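Local coordinates for exported protein (Bacteroides fragilis, PDB 4I17) that is of unknown function but is built from tetratricopeptide (TPR) repeats, helical hairpins that in relatives commonly serve as scaffolds for binding other proteins, at residues D6-Q9 against L10-G14; N39-S42 against V43-Y46. All coordinates share one frame; numbering follows the deposited sequence.

Contact 1: residues D6-Q9 against L10-G14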
# COMPACT_ATOMS: atom_id res chain seq x y z
N ASP A 6 -38.40 -1.41 19.11
CA ASP A 6 -37.78 -2.68 19.47
C ASP A 6 -36.46 -2.85 18.69
O ASP A 6 -36.51 -2.88 17.46
CB ASP A 6 -38.78 -3.83 19.17
CG ASP A 6 -38.24 -5.24 19.31
OD1 ASP A 6 -37.38 -5.46 20.19
OD2 ASP A 6 -38.72 -6.13 18.59
N PRO A 7 -35.27 -2.95 19.35
CA PRO A 7 -34.01 -3.09 18.60
C PRO A 7 -33.98 -4.29 17.67
O PRO A 7 -33.48 -4.17 16.56
CB PRO A 7 -32.96 -3.26 19.70
CG PRO A 7 -33.54 -2.63 20.88
CD PRO A 7 -35.01 -2.91 20.81
N ASN A 8 -34.51 -5.45 18.12
CA ASN A 8 -34.52 -6.64 17.26
C ASN A 8 -35.33 -6.39 15.99
O ASN A 8 -34.95 -6.88 14.92
CB ASN A 8 -35.05 -7.87 17.98
CG ASN A 8 -34.66 -9.14 17.27
OD1 ASN A 8 -35.45 -9.74 16.54
ND2 ASN A 8 -33.39 -9.53 17.39
N GLN A 9 -36.42 -5.61 16.10
CA GLN A 9 -37.24 -5.23 14.96
C GLN A 9 -36.42 -4.33 14.03
O GLN A 9 -36.48 -4.51 12.81
CB GLN A 9 -38.49 -4.51 15.43
CG GLN A 9 -39.51 -4.27 14.32
CD GLN A 9 -40.82 -3.78 14.87
OE1 GLN A 9 -41.21 -4.10 16.00
NE2 GLN A 9 -41.55 -3.01 14.07
N LEU A 10 -35.63 -3.38 14.61
CA LEU A 10 -34.78 -2.51 13.76
C LEU A 10 -33.76 -3.31 13.01
O LEU A 10 -33.56 -3.06 11.82
CB LEU A 10 -34.08 -1.43 14.58
CG LEU A 10 -34.97 -0.37 15.21
CD1 LEU A 10 -34.20 0.37 16.28
CD2 LEU A 10 -35.50 0.61 14.17
N LYS A 11 -33.12 -4.29 13.66
CA LYS A 11 -32.13 -5.11 12.95
C LYS A 11 -32.81 -5.93 11.82
O LYS A 11 -32.25 -6.03 10.73
CB LYS A 11 -31.43 -6.04 13.93
CG LYS A 11 -30.37 -6.94 13.28
CD LYS A 11 -29.86 -7.92 14.28
CE LYS A 11 -28.85 -8.87 13.68
NZ LYS A 11 -28.58 -10.01 14.60
N ASN A 12 -34.01 -6.48 12.06
CA ASN A 12 -34.74 -7.25 11.04
C ASN A 12 -35.12 -6.35 9.87
O ASN A 12 -35.01 -6.79 8.71
CB ASN A 12 -36.00 -7.93 11.63
CG ASN A 12 -35.67 -9.09 12.53
OD1 ASN A 12 -34.63 -9.74 12.40
ND2 ASN A 12 -36.56 -9.40 13.46
N GLU A 13 -35.57 -5.10 10.16
CA GLU A 13 -35.90 -4.10 9.13
C GLU A 13 -34.65 -3.75 8.31
O GLU A 13 -34.75 -3.60 7.09
CB GLU A 13 -36.51 -2.83 9.74
CG GLU A 13 -37.93 -3.06 10.23
CD GLU A 13 -38.61 -1.98 11.05
OE1 GLU A 13 -37.94 -0.98 11.43
OE2 GLU A 13 -39.81 -2.15 11.36
N GLY A 14 -33.50 -3.59 8.98
CA GLY A 14 -32.23 -3.31 8.28
C GLY A 14 -31.82 -4.48 7.39
O GLY A 14 -31.40 -4.27 6.25
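N of Glu13 donates to the carbonyl O of Gln9 at 2.9 Å, close to straight at 161°, and the side chains of the same two residues meet as well. NE2 of Gln9 donates to OE2 of Glu13 over 3.3 Å, a weak bond. OE1 of Glu13 has the stronger partner, a salt bridge to Lys29, so the carboxylate is held from both oxygens and the lysine probably sets its position. The amide and carboxylate planes stand 87° apart: Gln9 reaches across with its last nitrogen, not flat against the acid. Both chains are extended beyond CG, but they start differently. In Gln9, CG lies opposite the backbone N (chi1 -171°), while in Glu13 it lies beside the backbone N, which also brings CG of Glu13 to 3.3 Å from the carbonyl O of Gln9.

These are the first two turns of helix 7-19, the opening helix of the TPR array, with Asp6 in the N-cap position and Pro7 as the first helical residue. Regular i to i+4 bonds start at once: N of Leu10 donates to O of Asp6 at 3.0 Å, and N of Lys11 to O of Pro7 at 2.9 Å. Asn12 continues the series onto Asn8.

On the exposed side, OD1 of Asn8 comes within 3.3 Å of ND2 of Asn12, with the two amides almost perpendicular. Leu10 serves the buried side. Its CB packs 3.4 Å from O of Pro7 and its CG approaches O of Asp6, while the side chain also touches Glu32 and Leu36 of helix 23-36. Pro7 and Lys11 both lean on Tyr33 of that same helix.

Contact 2: residues N39-S42 against V43-Y46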
# COMPACT_ATOMS: atom_id res chain seq x y z
N ASN A 39 -23.67 -0.91 20.75
CA ASN A 39 -22.70 -1.26 19.69
C ASN A 39 -22.03 -2.61 19.93
O ASN A 39 -20.81 -2.72 19.81
CB ASN A 39 -21.61 -0.17 19.61
CG ASN A 39 -22.16 1.17 19.24
OD1 ASN A 39 -22.98 1.30 18.34
ND2 ASN A 39 -21.68 2.19 19.92
N GLN A 40 -22.81 -3.62 20.27
CA GLN A 40 -22.24 -4.93 20.62
C GLN A 40 -22.23 -5.93 19.45
O GLN A 40 -21.41 -6.85 19.45
CB GLN A 40 -23.02 -5.52 21.80
CG GLN A 40 -22.82 -4.75 23.11
CD GLN A 40 -21.39 -4.84 23.63
OE1 GLN A 40 -20.61 -3.89 23.54
NE2 GLN A 40 -21.02 -6.00 24.16
N ASP A 41 -23.13 -5.77 18.49
CA ASP A 41 -23.26 -6.71 17.37
C ASP A 41 -22.27 -6.33 16.26
O ASP A 41 -22.59 -5.53 15.39
CB ASP A 41 -24.70 -6.68 16.87
CG ASP A 41 -25.06 -7.65 15.76
OD1 ASP A 41 -24.14 -8.28 15.20
OD2 ASP A 41 -26.25 -7.73 15.42
N SER A 42 -21.09 -6.96 16.27
CA SER A 42 -20.06 -6.67 15.27
C SER A 42 -20.43 -7.08 13.84
O SER A 42 -19.95 -6.45 12.89
CB SER A 42 -18.75 -7.34 15.67
OG SER A 42 -19.01 -8.69 16.01
N VAL A 43 -21.24 -8.14 13.67
CA VAL A 43 -21.68 -8.58 12.32
C VAL A 43 -22.51 -7.43 11.69
O VAL A 43 -22.24 -7.01 10.56
CB VAL A 43 -22.50 -9.90 12.39
CG1 VAL A 43 -23.09 -10.24 11.02
CG2 VAL A 43 -21.64 -11.05 12.93
N THR A 44 -23.45 -6.87 12.48
CA THR A 44 -24.27 -5.75 12.04
C THR A 44 -23.40 -4.51 11.89
O THR A 44 -23.59 -3.79 10.93
CB THR A 44 -25.44 -5.53 12.98
OG1 THR A 44 -26.25 -6.71 12.91
CG2 THR A 44 -26.28 -4.32 12.59
N ALA A 45 -22.44 -4.28 12.81
CA ALA A 45 -21.54 -3.11 12.65
C ALA A 45 -20.78 -3.15 11.31
O ALA A 45 -20.69 -2.12 10.65
CB ALA A 45 -20.56 -3.04 13.80
N TYR A 46 -20.25 -4.32 10.92
CA TYR A 46 -19.55 -4.46 9.66
C TYR A 46 -20.53 -4.13 8.50
O TYR A 46 -20.21 -3.33 7.62
CB TYR A 46 -18.92 -5.87 9.52
CG TYR A 46 -18.29 -6.04 8.15
CD1 TYR A 46 -17.02 -5.52 7.88
CD2 TYR A 46 -19.01 -6.57 7.09
CE1 TYR A 46 -16.49 -5.55 6.60
CE2 TYR A 46 -18.48 -6.61 5.80
CZ TYR A 46 -17.22 -6.08 5.56
OH TYR A 46 -16.68 -6.11 4.30
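Asp41 grips Thr44 with both carboxylate oxygens. OG1 of Thr44 donates to OD2 of Asp41 at 2.7 Å, and the backbone N of Thr44 donates to OD1 of Asp41 at 3.1 Å, nearly straight at 169°. Both donors sit well above the carboxylate plane, so the group lies broadside to the threonine. CG of Asp41 points away from its own backbone N (chi1 -177°), which carries the carboxylate over the start of the helix, while OG1 of Thr44 sits beside the threonine N, facing the acid. CB of Val43 flanks the cap, 3.6 Å from OD1 of Asp41.

Asp41 is thus the side-chain N-cap of helix 42-54, accepting an amide from the first turn. Its backbone joins in, since N of Ala45 donates to O of Asp41 at 2.9 Å, and N of Tyr46 follows with O of Ser42 at the same length.

Farther out, OD2 of Asp41 also accepts from the hydroxyl of Tyr33 on helix 23-36, which probably helps hold the carboxylate in place. Thr44 packs on Tyr30 and Tyr33. Ala45 touches Ile67 of helix 58-70, and the ring of Tyr46 meets that of Phe65 with planes about 60° apart.

In the fold
Contact 1 opens helix 7-19 and contact 2 opens helix 42-54, with helix 23-36 between them along the chain. Their centres are 13 Å apart, toward the N-terminal end of the elongated all-helical array. The two helix starts meet directly: NZ of Lys11 makes a long, weak ion pair with OD2 of Asp41 at 3.4 Å, and CE of Lys11 packs 3.5 Å from OG1 of Thr44. Tyr33 of helix 23-36 serves both contacts, packing against contact 1 and hydrogen-bonding to the cap of contact 2. The N-terminal ends of two helices are therefore tied to the helix that separates them in sequence.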